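Local atomic coordinates of 3-keto-5-aminohexanoate cleavage enzyme (Ralstonia eutropha, PDB entry 3C6C), a protein that probably cleaves beta-keto acids such as 3-keto-5-aminohexanoate, using a divalent metal ion held in a TIM beta/alpha barrel. Residues A[23-28]-A[62-67]; A[134-139]-A[174-179]; A[106-111]-A[162-167]; A[31-36]-A[68-73]; A[213-218]-A[241-246]. All blocks are in the same frame, centred on the assembly; numbering follows the deposited sequence.

Contact 1 of 5, residues A[23-28]-A[62-67]; sequences KVILTC and ASVAHI. With NI (nickel (II) ion), chain B.
Backbone hydrogen bonds between Leu26, Val64, Cys28 and His66 define two parallel neighbours of the barrel sheet. Val64 N donates to Leu26 O (3.1 Å), Cys28 N to Val64 O (2.8 Å) and His66 N to Cys28 O (2.8 Å), pairing Thr27 with Val64 and Cys28 with Ala65. Leu26 O is gripped a second time, by Ser63 N at 2.7 Å, just where the strand 64-70 begins. The Ser63 hydroxyl extends the pairing by a side-chain bond: OG lies beside its own backbone N (chi1 -38°) and receives Leu26 N at 3.0 Å in a nearly straight bond (169°), while donating to Ala301 O. On one face the hydroxyl oxygen Thr27 OG1 is in van der Waals contact with Val64 CB (3.4 Å), and Ile25 CG2 makes apolar contact with Val64 CG2; on the other, Leu26 CD2 rests on Ala62 CB. The last bond of the pairing holds the backbone of His66, whose NE2 lies 2.3 Å from the nickel ion, which His68 and Glu269 also bind. The strands 23-29 and 64-70 belong to a beta-alpha-beta unit: helix 47-60 backs Cys28 and Ala65, helix 282-295 touches Leu26 and Cys28, and strands 264-266 and 99-103 flank the pair.

Contact 2 of 5, residues A[134-139]-A[174-179]; sequences KHLEDC and RRFQEL. With EDO (1,2-ethanediol), chain E.
The carboxylate of Glu137 and the guanidinium of Arg175 meet with their planes 65° apart and their side chains crossing at about a right angle. Glu137 OE2 lies almost in the guanidinium plane and accepts from Arg175 NH2 at 2.7 Å (N-H...O 153°), so the arginine is used squarely at its edge, whereas the carboxylate is approached on its anti side and somewhat out of plane. Arg175 reaches this place by bending at chi2 and chi3, which folds the chain back beside its own helix; there NH1 binds Glu178 OE1 at 2.8 Å, again close to the guanidinium plane. Leu179 CD1 lies over one face of the guanidinium, toward its rim, and also touches Glu137 CG at 4.0 Å. Deeper in, Leu136 CD1 approaches Phe176 CE1 obliquely at 3.4 Å. The axes of 134-139 and 174-179 run nearly parallel, 9° apart, but 10.9 Å from each other at closest approach, so side chains span the gap. Water 4 accepts from Arg175 NE at 2.9 Å. Two carboxylates at its edge should restrict the rotation of the Arg175 guanidinium and probably balance its charge; the buried Leu136-Phe176 contact is the apolar part, with Leu179 between it and the ion pairs.

Contact 3 of 5, residues A[106-111]-A[162-167]; sequences LGAFLL and YLNTTR
The antiparallel four-stranded sheet at the C-terminal end of the barrel strands includes this pairing, in which Ala108 accepts a hydrogen bond from Leu163, just past strand 158-162. Leu163 N meets Ala108 O at 2.8 Å. The same oxygen, Ala108 O, is 3.5 Å from Tyr162 CA in a CA-H...O contact. Phe109 and Tyr162 form a non-hydrogen-bonded antiparallel pair, with CA atoms 5.4 Å apart, and Ala108 and Phe109 together face Asp125 in a classic beta bulge on the strand's other side. Among the side chains, Leu110 CD2 meets Leu163 CD2 at 4.1 Å. Each leucine has CG anti to its backbone N (177° and -174°), which carries the branched ends into contact as they pass obliquely. The Asn164 amide lies close to Ala108 CB, but this rests on one of two modelled conformers; its OD1 is bonded to Arg132. Beyond the pairing the chain turns into helix 166-179, with Thr165 OG1 capping Thr168 N. Strand 125-126 lies along the far edge of strand 108-113, strand 151-155 flanks strand 158-162, and Glu117 of the second subunit forms a salt bridge with Arg167 at the start of the helix.

Contact 4 of 5, residues A[31-36]-A[68-73]; sequences TGNAPF and HVRDPK. With NI (nickel (II) ion), chain B.
The imidazole of His68 has Gly32 CA over one face, toward the rim and 3.7 Å from the ring centroid (CH-pi), with Asn33 N above the same ring face. At the ring edge, in plane, His68 ND1 donates to Asn33 OD1 (2.7 Å), coming to the amide from above its carbonyl plane, the two planes being 83° apart. The amide's other end is held too: Asn33 ND2 donates almost straight (175°) to Val69 O at 2.8 Å. The guanidinium of Arg70 carries Asn33 CA and Gly32 O over one face, Gly32 O being 3.1 Å from Arg70 NH2 but too poorly angled for a hydrogen bond, and the carbonyls Thr31 O and Ala34 O at its edge. Its side-on pair grips Thr31, Arg70 NH2 to Thr31 O at 2.8 Å and Arg70 NE to Thr31 OG1 at 2.9 Å; its end-on pair, NH1 and NH2, converges on Ala34 O. The chain, extended from CG to NE, carries the head to these carbonyls; NH1 also bonds to Gly75 O, and Thr31 OG1 to Pro44 O. Arg70 probably fixes the loop after strand 23-29, and the loop, through Asn33 and Gly32, probably orients His68, whose NE2 lies 2.3 Å from the nickel ion. A first-shell histidine held by a second-shell asparagine is characteristic of metal sites, here at the C-terminal end of the barrel strands.

Contact 5 of 5, residues A[213-218]-A[241-246]; sequences MVLGVL and WAAFGI
Phe244 is turned against Val214 by a first torsion of 76°, which sets CG between the backbone N and the carbonyl carbon and brings the ring alongside Val214, with Phe244 CD1 near Met213 O. Val214, with CG1 anti to its backbone N (chi1 -175°), points the same way alongside, and its CG2 lies 3.8 Å from Phe244 CE1 in an oblique approach. The other face holds Met213, present as selenomethionine: its chain runs extended beyond CG and brings CE to 3.8 Å from Trp241 CE3, while SE stands 5.5 Å from the centroid of the tryptophan six-membered ring, an oblique Met-aromatic contact. On this same face, Met213 CB and Leu215 CD1 both pack on Ala243 CB. The backbones are parallel neighbours in the TIM barrel, linked by a beta-alpha-beta crossover through helix 225-232, which itself touches Met213, Leu215 and Ala243. Three hydrogen bonds set the register: Met213 N to Ala242 O (2.9 Å), Phe244 N to Met213 O (3.1 Å) and Leu215 N to Phe244 O (3.1 Å). Past the last of them the strands part, and water 6 fills the next position, donating to Leu215 O at 2.7 Å and accepting from Ile246 N at 2.8 Å. On the Phe244 side, Arg265 forms a cation-pi contact with the ring, and Asp270 touches both Phe244 and Ile246.

Contacts 1, 4 and 5 all reach the barrel sheet. Contacts 1 and 4 share strand 64-70, adjoin in sequence and have alternating segments; their centres are 19 Å apart, and both reach the nickel ion and its three waters. Contact 5 follows last along the chain, on strands 210-214 and 240-244, its centre 15 Å from that of contact 1. Contacts 2 and 3 also interleave and share helix 166-179, centres 18 Å apart, touching where His135 CE1 meets Leu106 CD2 at 3.5 Å. Contact 2 lies between outer helices; contact 3 lies in the antiparallel sheet at the C-terminal end of the barrel strands, where the second subunit reaches it, so one chain links metal site, barrel wall and assembly.

Contact 1 of 5, residues A[23-28]-A[62-67]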
# COMPACT_ATOMS: atom_id res chain seq x y z
N LYS A 23 -3.94 16.08 19.44
CA LYS A 23 -3.66 17.48 19.17
C LYS A 23 -2.71 17.56 17.98
O LYS A 23 -1.57 17.12 18.04
CB LYS A 23 -3.02 18.18 20.38
CG LYS A 23 -3.83 18.07 21.68
CD LYS A 23 -4.85 19.14 21.82
N VAL A 24 -3.22 18.16 16.91
CA VAL A 24 -2.49 18.28 15.65
C VAL A 24 -1.74 19.60 15.60
O VAL A 24 -2.32 20.66 15.82
CB VAL A 24 -3.49 18.21 14.46
CG1 VAL A 24 -2.77 18.43 13.10
CG2 VAL A 24 -4.31 16.93 14.52
N ILE A 25 -0.44 19.53 15.35
CA ILE A 25 0.38 20.75 15.21
C ILE A 25 0.09 21.33 13.83
O ILE A 25 0.18 20.64 12.82
CB ILE A 25 1.90 20.51 15.38
CG1 ILE A 25 2.16 19.89 16.76
CG2 ILE A 25 2.67 21.82 15.18
CD1 ILE A 25 3.62 19.42 17.01
N LEU A 26 -0.27 22.61 13.84
CA LEU A 26 -0.52 23.35 12.59
C LEU A 26 0.45 24.50 12.48
O LEU A 26 0.53 25.40 13.37
CB LEU A 26 -1.96 23.87 12.53
CG LEU A 26 -2.52 24.58 11.24
CD1 LEU A 26 -4.05 24.67 11.31
CD2 LEU A 26 -1.92 25.98 10.99
N THR A 27 1.20 24.43 11.39
CA THR A 27 2.15 25.47 10.97
C THR A 27 1.53 26.30 9.85
O THR A 27 0.95 25.78 8.89
CB THR A 27 3.48 24.88 10.50
OG1 THR A 27 4.05 24.14 11.56
CG2 THR A 27 4.48 26.00 10.05
N CYS A 28 1.63 27.61 10.02
CA CYS A 28 1.27 28.55 8.96
C CYS A 28 2.50 29.18 8.35
O CYS A 28 3.27 29.86 9.04
CB CYS A 28 0.33 29.62 9.44
SG CYS A 28 -0.39 30.62 8.11
N ALA A 62 -3.08 28.82 14.92
CA ALA A 62 -1.82 28.20 14.47
C ALA A 62 -0.86 27.97 15.64
O ALA A 62 -0.74 28.79 16.55
CB ALA A 62 -1.15 29.01 13.35
N SER A 63 -0.18 26.84 15.57
CA SER A 63 0.78 26.41 16.59
C SER A 63 2.16 27.03 16.36
O SER A 63 2.89 27.35 17.30
CB SER A 63 0.95 24.88 16.60
OG SER A 63 -0.27 24.18 16.36
N VAL A 64 2.50 27.12 15.08
CA VAL A 64 3.81 27.50 14.58
C VAL A 64 3.65 28.42 13.36
O VAL A 64 2.73 28.23 12.55
CB VAL A 64 4.66 26.23 14.16
CG1 VAL A 64 6.10 26.62 13.79
CG2 VAL A 64 4.67 25.13 15.28
N ALA A 65 4.56 29.38 13.24
CA ALA A 65 4.70 30.25 12.05
C ALA A 65 6.02 29.96 11.34
O ALA A 65 7.09 30.06 11.96
CB ALA A 65 4.62 31.74 12.42
N HIS A 66 5.91 29.60 10.08
CA HIS A 66 7.07 29.41 9.19
C HIS A 66 7.29 30.69 8.39
O HIS A 66 6.42 31.16 7.66
CB HIS A 66 6.91 28.18 8.30
CG HIS A 66 8.03 27.98 7.33
ND1 HIS A 66 9.28 27.53 7.71
CD2 HIS A 66 8.11 28.25 6.01
CE1 HIS A 66 10.05 27.45 6.63
NE2 HIS A 66 9.36 27.88 5.59
N ILE A 67 8.48 31.24 8.57
CA ILE A 67 8.83 32.60 8.15
C ILE A 67 9.98 32.66 7.13
O ILE A 67 11.04 32.03 7.30
CB ILE A 67 9.25 33.42 9.41
CG1 ILE A 67 8.06 33.61 10.35
CG2 ILE A 67 9.92 34.75 9.04
CD1 ILE A 67 8.51 33.90 11.79
NI NI B . 9.72 27.73 3.36
O HOH W 1 10.24 27.39 1.26
O HOH W 2 11.63 26.95 3.73
O HOH W 3 9.31 25.37 3.31

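Contact 2 of 5, residues A[134-139]-A[174-179]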
# COMPACT_ATOMS: atom_id res chain seq x y z
N LYS A 134 23.63 32.63 9.70
CA LYS A 134 23.79 33.94 10.37
C LYS A 134 22.48 34.44 11.02
O LYS A 134 22.44 34.85 12.18
CB LYS A 134 24.37 34.98 9.38
CG LYS A 134 24.39 36.38 9.89
CD LYS A 134 25.10 36.49 11.24
CE LYS A 134 25.29 37.97 11.67
NZ LYS A 134 24.28 38.92 11.07
N HIS A 135 21.39 34.35 10.27
CA HIS A 135 20.09 34.81 10.78
C HIS A 135 19.61 33.99 11.96
O HIS A 135 18.93 34.49 12.86
CB HIS A 135 19.03 34.89 9.67
CG HIS A 135 18.64 33.56 9.11
ND1 HIS A 135 19.53 32.72 8.46
CD2 HIS A 135 17.44 32.93 9.08
CE1 HIS A 135 18.89 31.64 8.07
NE2 HIS A 135 17.62 31.74 8.43
N LEU A 136 20.01 32.74 11.98
CA LEU A 136 19.60 31.83 13.05
C LEU A 136 20.32 32.21 14.35
O LEU A 136 19.76 32.19 15.43
CB LEU A 136 19.87 30.37 12.69
CG LEU A 136 19.12 29.79 11.50
CD1 LEU A 136 19.44 28.28 11.45
CD2 LEU A 136 17.62 30.08 11.62
N GLU A 137 21.58 32.59 14.18
CA GLU A 137 22.44 33.02 15.30
C GLU A 137 21.83 34.26 15.93
O GLU A 137 21.81 34.40 17.14
CB GLU A 137 23.85 33.29 14.81
CG GLU A 137 24.58 32.06 14.31
CD GLU A 137 25.94 32.36 13.69
OE1 GLU A 137 26.23 33.52 13.37
OE2 GLU A 137 26.72 31.41 13.51
N ASP A 138 21.31 35.13 15.08
CA ASP A 138 20.81 36.44 15.54
C ASP A 138 19.43 36.30 16.18
O ASP A 138 19.10 37.00 17.15
CB ASP A 138 20.65 37.44 14.38
CG ASP A 138 21.97 37.90 13.75
OD1 ASP A 138 23.09 37.68 14.30
OD2 ASP A 138 21.86 38.52 12.66
N CYS A 139 18.61 35.42 15.61
CA CYS A 139 17.18 35.36 15.97
C CYS A 139 16.82 34.26 16.96
O CYS A 139 15.84 34.38 17.68
CB CYS A 139 16.32 35.18 14.71
SG CYS A 139 16.37 36.55 13.54
N ARG A 174 24.73 20.15 12.87
CA ARG A 174 25.61 20.39 14.03
C ARG A 174 25.47 21.83 14.57
O ARG A 174 25.39 22.04 15.79
CB ARG A 174 27.07 20.04 13.74
CG ARG A 174 27.90 20.02 15.02
CD ARG A 174 29.33 19.55 14.79
NE ARG A 174 29.46 18.18 14.28
CZ ARG A 174 29.59 17.09 15.04
NH1 ARG A 174 29.61 17.21 16.37
NH2 ARG A 174 29.71 15.89 14.49
N ARG A 175 25.40 22.80 13.66
CA ARG A 175 25.24 24.19 14.06
C ARG A 175 23.91 24.40 14.79
O ARG A 175 23.84 25.12 15.80
CB ARG A 175 25.36 25.18 12.88
CG ARG A 175 26.79 25.41 12.46
CD ARG A 175 27.61 26.01 13.64
NE ARG A 175 27.32 27.43 13.88
CZ ARG A 175 27.20 27.98 15.08
NH1 ARG A 175 27.33 27.24 16.18
NH2 ARG A 175 26.97 29.27 15.19
N PHE A 176 22.87 23.75 14.30
CA PHE A 176 21.54 23.88 14.91
C PHE A 176 21.61 23.33 16.33
O PHE A 176 21.04 23.90 17.26
CB PHE A 176 20.45 23.09 14.15
CG PHE A 176 19.96 23.74 12.85
CD1 PHE A 176 20.79 24.46 12.00
CD2 PHE A 176 18.65 23.53 12.45
CE1 PHE A 176 20.30 25.01 10.81
CE2 PHE A 176 18.17 24.06 11.27
CZ PHE A 176 18.99 24.78 10.44
N GLN A 177 22.32 22.21 16.49
CA GLN A 177 22.43 21.58 17.82
C GLN A 177 23.08 22.53 18.79
O GLN A 177 22.61 22.74 19.91
CB GLN A 177 23.27 20.31 17.79
CG GLN A 177 22.56 19.12 17.24
CD GLN A 177 23.46 17.90 17.24
OE1 GLN A 177 24.50 17.90 16.58
NE2 GLN A 177 23.07 16.87 17.97
N GLU A 178 24.17 23.10 18.32
CA GLU A 178 24.96 24.08 19.10
C GLU A 178 24.15 25.31 19.52
O GLU A 178 24.28 25.81 20.63
CB GLU A 178 26.20 24.54 18.30
CG GLU A 178 27.26 23.45 18.21
CD GLU A 178 28.36 23.70 17.19
OE1 GLU A 178 28.27 24.64 16.40
OE2 GLU A 178 29.33 22.91 17.20
N LEU A 179 23.30 25.76 18.61
CA LEU A 179 22.48 26.97 18.80
C LEU A 179 21.19 26.67 19.56
O LEU A 179 20.45 27.58 19.96
CB LEU A 179 22.10 27.59 17.44
CG LEU A 179 23.24 28.30 16.68
CD1 LEU A 179 22.79 28.60 15.25
CD2 LEU A 179 23.73 29.56 17.41
C1 EDO E . 15.64 28.26 20.75
O1 EDO E . 15.16 29.27 21.65
C2 EDO E . 17.03 28.59 20.24
O2 EDO E . 17.94 28.69 21.34
O HOH W 4 28.60 29.18 11.95

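Contact 3 of 5, residues A[106-111]-A[162-167]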
# COMPACT_ATOMS: atom_id res chain seq x y z
N LEU A 106 17.61 28.54 2.33
CA LEU A 106 18.41 29.56 1.60
C LEU A 106 19.87 29.16 1.34
O LEU A 106 20.45 28.36 2.06
CB LEU A 106 18.38 30.88 2.37
CG LEU A 106 18.82 30.84 3.86
CD1 LEU A 106 20.30 31.19 4.08
CD2 LEU A 106 17.90 31.75 4.70
N GLY A 107 20.40 29.69 0.25
CA GLY A 107 21.83 29.55 -0.10
C GLY A 107 22.26 28.22 -0.69
O GLY A 107 23.41 27.79 -0.52
N ALA A 108 21.32 27.55 -1.36
CA ALA A 108 21.55 26.23 -1.95
C ALA A 108 21.13 26.26 -3.41
O ALA A 108 20.84 25.25 -4.02
CB ALA A 108 20.77 25.14 -1.18
N PHE A 109 21.06 27.47 -3.93
CA PHE A 109 20.49 27.73 -5.27
C PHE A 109 21.55 27.73 -6.37
O PHE A 109 22.37 28.62 -6.49
CB PHE A 109 19.71 29.05 -5.23
CG PHE A 109 19.11 29.47 -6.55
CD1 PHE A 109 17.98 28.83 -7.05
CD2 PHE A 109 19.65 30.52 -7.27
CE1 PHE A 109 17.42 29.21 -8.26
CE2 PHE A 109 19.09 30.92 -8.48
CZ PHE A 109 17.98 30.26 -8.98
N LEU A 110 21.52 26.65 -7.16
CA LEU A 110 22.52 26.39 -8.21
C LEU A 110 21.91 26.42 -9.60
O LEU A 110 20.90 25.77 -9.88
CB LEU A 110 23.21 25.02 -8.00
CG LEU A 110 24.22 24.59 -9.06
CD1 LEU A 110 25.46 25.51 -9.03
CD2 LEU A 110 24.65 23.14 -8.85
N LEU A 111 22.56 27.20 -10.45
CA LEU A 111 22.19 27.33 -11.87
C LEU A 111 23.39 26.95 -12.73
O LEU A 111 24.23 27.79 -13.03
CB LEU A 111 21.73 28.75 -12.22
CG LEU A 111 20.40 29.23 -11.66
CD1 LEU A 111 20.27 30.75 -11.84
CD2 LEU A 111 19.21 28.49 -12.28
N TYR A 162 18.80 22.35 -6.57
CA TYR A 162 18.98 22.54 -5.11
C TYR A 162 20.19 21.75 -4.72
O TYR A 162 20.19 20.53 -4.86
CB TYR A 162 17.82 21.98 -4.25
CG TYR A 162 16.78 22.97 -3.78
CD1 TYR A 162 17.06 24.32 -3.66
CD2 TYR A 162 15.51 22.53 -3.42
CE1 TYR A 162 16.10 25.22 -3.23
CE2 TYR A 162 14.54 23.41 -2.99
CZ TYR A 162 14.84 24.76 -2.90
OH TYR A 162 13.89 25.65 -2.48
N LEU A 163 21.20 22.44 -4.23
CA LEU A 163 22.48 21.83 -3.86
C LEU A 163 22.78 21.90 -2.38
O LEU A 163 23.26 22.92 -1.84
CB LEU A 163 23.64 22.45 -4.67
CG LEU A 163 25.00 21.79 -4.47
CD1 LEU A 163 25.02 20.42 -5.12
CD2 LEU A 163 26.12 22.70 -5.02
N ASN A 164 22.44 20.80 -1.73
CA ASN A 164 22.71 20.59 -0.32
C ASN A 164 23.44 19.27 -0.10
O ASN A 164 22.82 18.21 0.07
CB ASN A 164 21.40 20.61 0.47
CG ASN A 164 20.72 21.96 0.43
OD1 ASN A 164 21.17 22.92 1.05
ND2 ASN A 164 19.63 22.03 -0.30
N THR A 165 24.77 19.35 -0.13
CA THR A 165 25.63 18.18 0.01
C THR A 165 25.44 17.60 1.39
O THR A 165 25.10 18.31 2.32
CB THR A 165 27.13 18.53 -0.21
OG1 THR A 165 27.52 19.47 0.80
CG2 THR A 165 27.37 19.16 -1.59
N THR A 166 25.63 16.30 1.51
CA THR A 166 25.45 15.65 2.81
C THR A 166 26.47 16.23 3.81
O THR A 166 26.25 16.28 5.02
CB THR A 166 25.55 14.10 2.69
OG1 THR A 166 26.80 13.75 2.07
CG2 THR A 166 24.35 13.53 1.88
N ARG A 167 27.57 16.72 3.25
CA ARG A 167 28.64 17.33 4.05
C ARG A 167 28.14 18.63 4.68
O ARG A 167 28.28 18.90 5.89
CB ARG A 167 29.85 17.62 3.14
CG ARG A 167 31.02 18.27 3.82
CD ARG A 167 32.20 18.42 2.83
NE ARG A 167 31.82 19.23 1.67
CZ ARG A 167 32.24 19.01 0.43
NH1 ARG A 167 33.06 18.00 0.17
NH2 ARG A 167 31.82 19.79 -0.56

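Contact 4 of 5, residues A[31-36]-A[68-73]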
# COMPACT_ATOMS: atom_id res chain seq x y z
N THR A 31 4.40 33.51 4.02
CA THR A 31 4.68 34.28 2.78
C THR A 31 5.56 33.56 1.75
O THR A 31 5.32 33.65 0.55
CB THR A 31 5.24 35.71 3.12
OG1 THR A 31 5.21 36.52 1.94
CG2 THR A 31 6.68 35.68 3.72
N GLY A 32 6.62 32.92 2.22
CA GLY A 32 7.53 32.24 1.35
C GLY A 32 8.34 33.18 0.49
O GLY A 32 8.41 34.37 0.74
N ASN A 33 8.94 32.60 -0.54
CA ASN A 33 9.79 33.39 -1.46
C ASN A 33 9.45 33.17 -2.95
O ASN A 33 10.16 33.65 -3.82
CB ASN A 33 11.28 33.15 -1.20
CG ASN A 33 11.84 34.05 -0.06
OD1 ASN A 33 12.59 33.58 0.78
ND2 ASN A 33 11.41 35.32 -0.02
N ALA A 34 8.37 32.46 -3.23
CA ALA A 34 7.85 32.40 -4.61
C ALA A 34 7.51 33.83 -5.07
O ALA A 34 7.12 34.67 -4.29
CB ALA A 34 6.63 31.48 -4.71
N PRO A 35 7.66 34.11 -6.36
CA PRO A 35 7.37 35.46 -6.88
C PRO A 35 6.05 36.08 -6.40
O PRO A 35 4.99 35.45 -6.37
CB PRO A 35 7.34 35.23 -8.40
CG PRO A 35 8.35 34.12 -8.61
CD PRO A 35 8.08 33.18 -7.44
N PHE A 36 6.16 37.35 -6.03
CA PHE A 36 5.01 38.15 -5.58
C PHE A 36 4.05 38.32 -6.76
O PHE A 36 4.43 38.78 -7.83
CB PHE A 36 5.51 39.52 -5.03
CG PHE A 36 4.45 40.52 -4.70
CD1 PHE A 36 3.24 40.15 -4.14
CD2 PHE A 36 4.68 41.88 -4.92
CE1 PHE A 36 2.28 41.11 -3.82
CE2 PHE A 36 3.73 42.84 -4.62
CZ PHE A 36 2.53 42.47 -4.06
N HIS A 68 9.68 33.36 6.06
CA HIS A 68 10.65 33.88 5.09
C HIS A 68 10.58 35.39 5.18
O HIS A 68 9.63 35.96 5.71
CB HIS A 68 10.29 33.53 3.65
CG HIS A 68 10.49 32.10 3.27
ND1 HIS A 68 11.37 31.71 2.28
CD2 HIS A 68 9.87 30.98 3.69
CE1 HIS A 68 11.32 30.39 2.15
NE2 HIS A 68 10.42 29.92 3.00
N VAL A 69 11.58 36.02 4.62
CA VAL A 69 11.57 37.48 4.41
C VAL A 69 11.69 37.78 2.93
O VAL A 69 12.15 36.93 2.15
CB VAL A 69 12.70 38.22 5.21
CG1 VAL A 69 12.41 38.08 6.71
CG2 VAL A 69 14.10 37.74 4.83
N ARG A 70 11.20 38.95 2.56
CA ARG A 70 11.20 39.41 1.18
C ARG A 70 11.88 40.77 1.08
O ARG A 70 11.92 41.55 2.05
CB ARG A 70 9.75 39.52 0.66
CG ARG A 70 9.07 38.18 0.42
CD ARG A 70 7.61 38.36 -0.04
NE ARG A 70 6.98 37.05 -0.27
CZ ARG A 70 6.97 36.40 -1.42
NH1 ARG A 70 7.56 36.92 -2.50
NH2 ARG A 70 6.38 35.21 -1.51
N ASP A 71 12.42 41.06 -0.08
CA ASP A 71 12.97 42.41 -0.31
C ASP A 71 11.83 43.41 -0.15
O ASP A 71 10.89 43.36 -0.94
CB ASP A 71 13.56 42.53 -1.71
CG ASP A 71 14.11 43.93 -2.00
OD1 ASP A 71 13.46 44.94 -1.67
OD2 ASP A 71 15.21 43.98 -2.56
N PRO A 72 11.93 44.31 0.85
CA PRO A 72 10.77 45.05 1.35
C PRO A 72 10.27 45.97 0.30
O PRO A 72 9.17 46.48 0.39
CB PRO A 72 11.31 45.87 2.52
CG PRO A 72 12.60 45.25 2.90
CD PRO A 72 13.12 44.53 1.68
N LYS A 73 11.12 46.13 -0.70
CA LYS A 73 10.79 46.95 -1.85
C LYS A 73 9.96 46.11 -2.76
O LYS A 73 8.72 46.26 -2.84
CB LYS A 73 12.04 47.36 -2.66
CG LYS A 73 12.79 48.59 -2.14
CD LYS A 73 14.10 48.78 -2.92
CE LYS A 73 14.98 49.86 -2.28
NZ LYS A 73 16.25 50.12 -3.04
NI NI B . 9.72 27.73 3.36
O HOH W 5 13.56 34.37 3.21
O HOH W 1 10.24 27.39 1.26
O HOH W 2 11.63 26.95 3.73
O HOH W 3 9.31 25.37 3.31

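Contact 5 of 5, residues A[213-218]-A[241-246]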
# COMPACT_ATOMS: atom_id res chain seq x y z
N MSE A 213 7.20 16.15 4.90
CA MSE A 213 7.11 15.84 3.47
C MSE A 213 6.57 17.02 2.69
O MSE A 213 5.45 17.48 2.93
CB MSE A 213 6.16 14.66 3.19
CG MSE A 213 6.33 13.47 4.04
SE MSE A 213 4.91 12.23 3.56
CE MSE A 213 5.11 11.25 5.01
N VAL A 214 7.40 17.49 1.77
CA VAL A 214 7.02 18.44 0.73
C VAL A 214 6.45 17.65 -0.44
O VAL A 214 7.14 16.85 -1.08
CB VAL A 214 8.23 19.31 0.26
CG1 VAL A 214 7.76 20.37 -0.76
CG2 VAL A 214 8.93 19.97 1.48
N LEU A 215 5.16 17.85 -0.71
CA LEU A 215 4.46 17.08 -1.76
C LEU A 215 3.99 17.94 -2.93
O LEU A 215 3.44 19.00 -2.77
CB LEU A 215 3.27 16.29 -1.18
CG LEU A 215 3.57 15.32 -0.03
CD1 LEU A 215 2.28 14.79 0.58
CD2 LEU A 215 4.48 14.16 -0.51
N GLY A 216 4.24 17.42 -4.11
CA GLY A 216 3.82 18.03 -5.36
C GLY A 216 4.74 19.07 -5.95
O GLY A 216 4.36 19.78 -6.89
N VAL A 217 5.93 19.18 -5.40
CA VAL A 217 6.95 20.04 -6.01
C VAL A 217 7.66 19.22 -7.08
O VAL A 217 7.91 18.02 -6.90
CB VAL A 217 7.91 20.60 -4.97
CG1 VAL A 217 9.12 21.29 -5.64
CG2 VAL A 217 7.16 21.55 -4.05
N LEU A 218 7.93 19.84 -8.22
CA LEU A 218 8.67 19.15 -9.29
C LEU A 218 10.18 19.35 -9.01
O LEU A 218 10.61 20.47 -8.71
CB LEU A 218 8.29 19.71 -10.66
CG LEU A 218 6.79 19.64 -11.01
CD1 LEU A 218 6.57 20.23 -12.39
CD2 LEU A 218 6.24 18.22 -10.97
N TRP A 241 6.00 13.88 12.41
CA TRP A 241 6.02 14.14 10.97
C TRP A 241 4.83 14.98 10.55
O TRP A 241 3.78 15.00 11.19
CB TRP A 241 6.10 12.86 10.13
CG TRP A 241 4.89 12.02 10.15
CD1 TRP A 241 4.57 11.09 11.08
CD2 TRP A 241 3.80 12.07 9.23
NE1 TRP A 241 3.34 10.54 10.79
CE2 TRP A 241 2.85 11.13 9.66
CE3 TRP A 241 3.53 12.82 8.08
CZ2 TRP A 241 1.64 10.92 8.98
CZ3 TRP A 241 2.35 12.59 7.39
CH2 TRP A 241 1.41 11.66 7.86
N ALA A 242 5.07 15.71 9.47
CA ALA A 242 4.05 16.53 8.79
C ALA A 242 4.14 16.31 7.29
O ALA A 242 5.10 15.75 6.79
CB ALA A 242 4.25 17.99 9.13
N ALA A 243 3.10 16.74 6.59
CA ALA A 243 3.07 16.70 5.14
C ALA A 243 2.23 17.87 4.67
O ALA A 243 1.29 18.27 5.36
CB ALA A 243 2.48 15.36 4.64
N PHE A 244 2.61 18.46 3.56
CA PHE A 244 1.79 19.53 2.97
C PHE A 244 1.82 19.52 1.45
O PHE A 244 2.68 18.93 0.84
CB PHE A 244 2.22 20.88 3.54
CG PHE A 244 3.50 21.41 2.97
CD1 PHE A 244 4.71 21.12 3.56
CD2 PHE A 244 3.50 22.24 1.85
CE1 PHE A 244 5.86 21.63 3.06
CE2 PHE A 244 4.67 22.74 1.32
CZ PHE A 244 5.86 22.45 1.94
N GLY A 245 0.80 20.15 0.89
CA GLY A 245 0.71 20.36 -0.52
C GLY A 245 0.57 21.83 -0.92
O GLY A 245 0.37 22.75 -0.11
N ILE A 246 0.65 22.00 -2.21
CA ILE A 246 0.68 23.31 -2.86
C ILE A 246 -0.62 23.55 -3.63
O ILE A 246 -1.22 22.62 -4.18
CB ILE A 246 1.88 23.36 -3.85
CG1 ILE A 246 3.20 23.03 -3.14
CG2 ILE A 246 1.95 24.71 -4.55
CD1 ILE A 246 3.54 23.96 -2.02
O HOH W 6 1.03 19.76 -3.85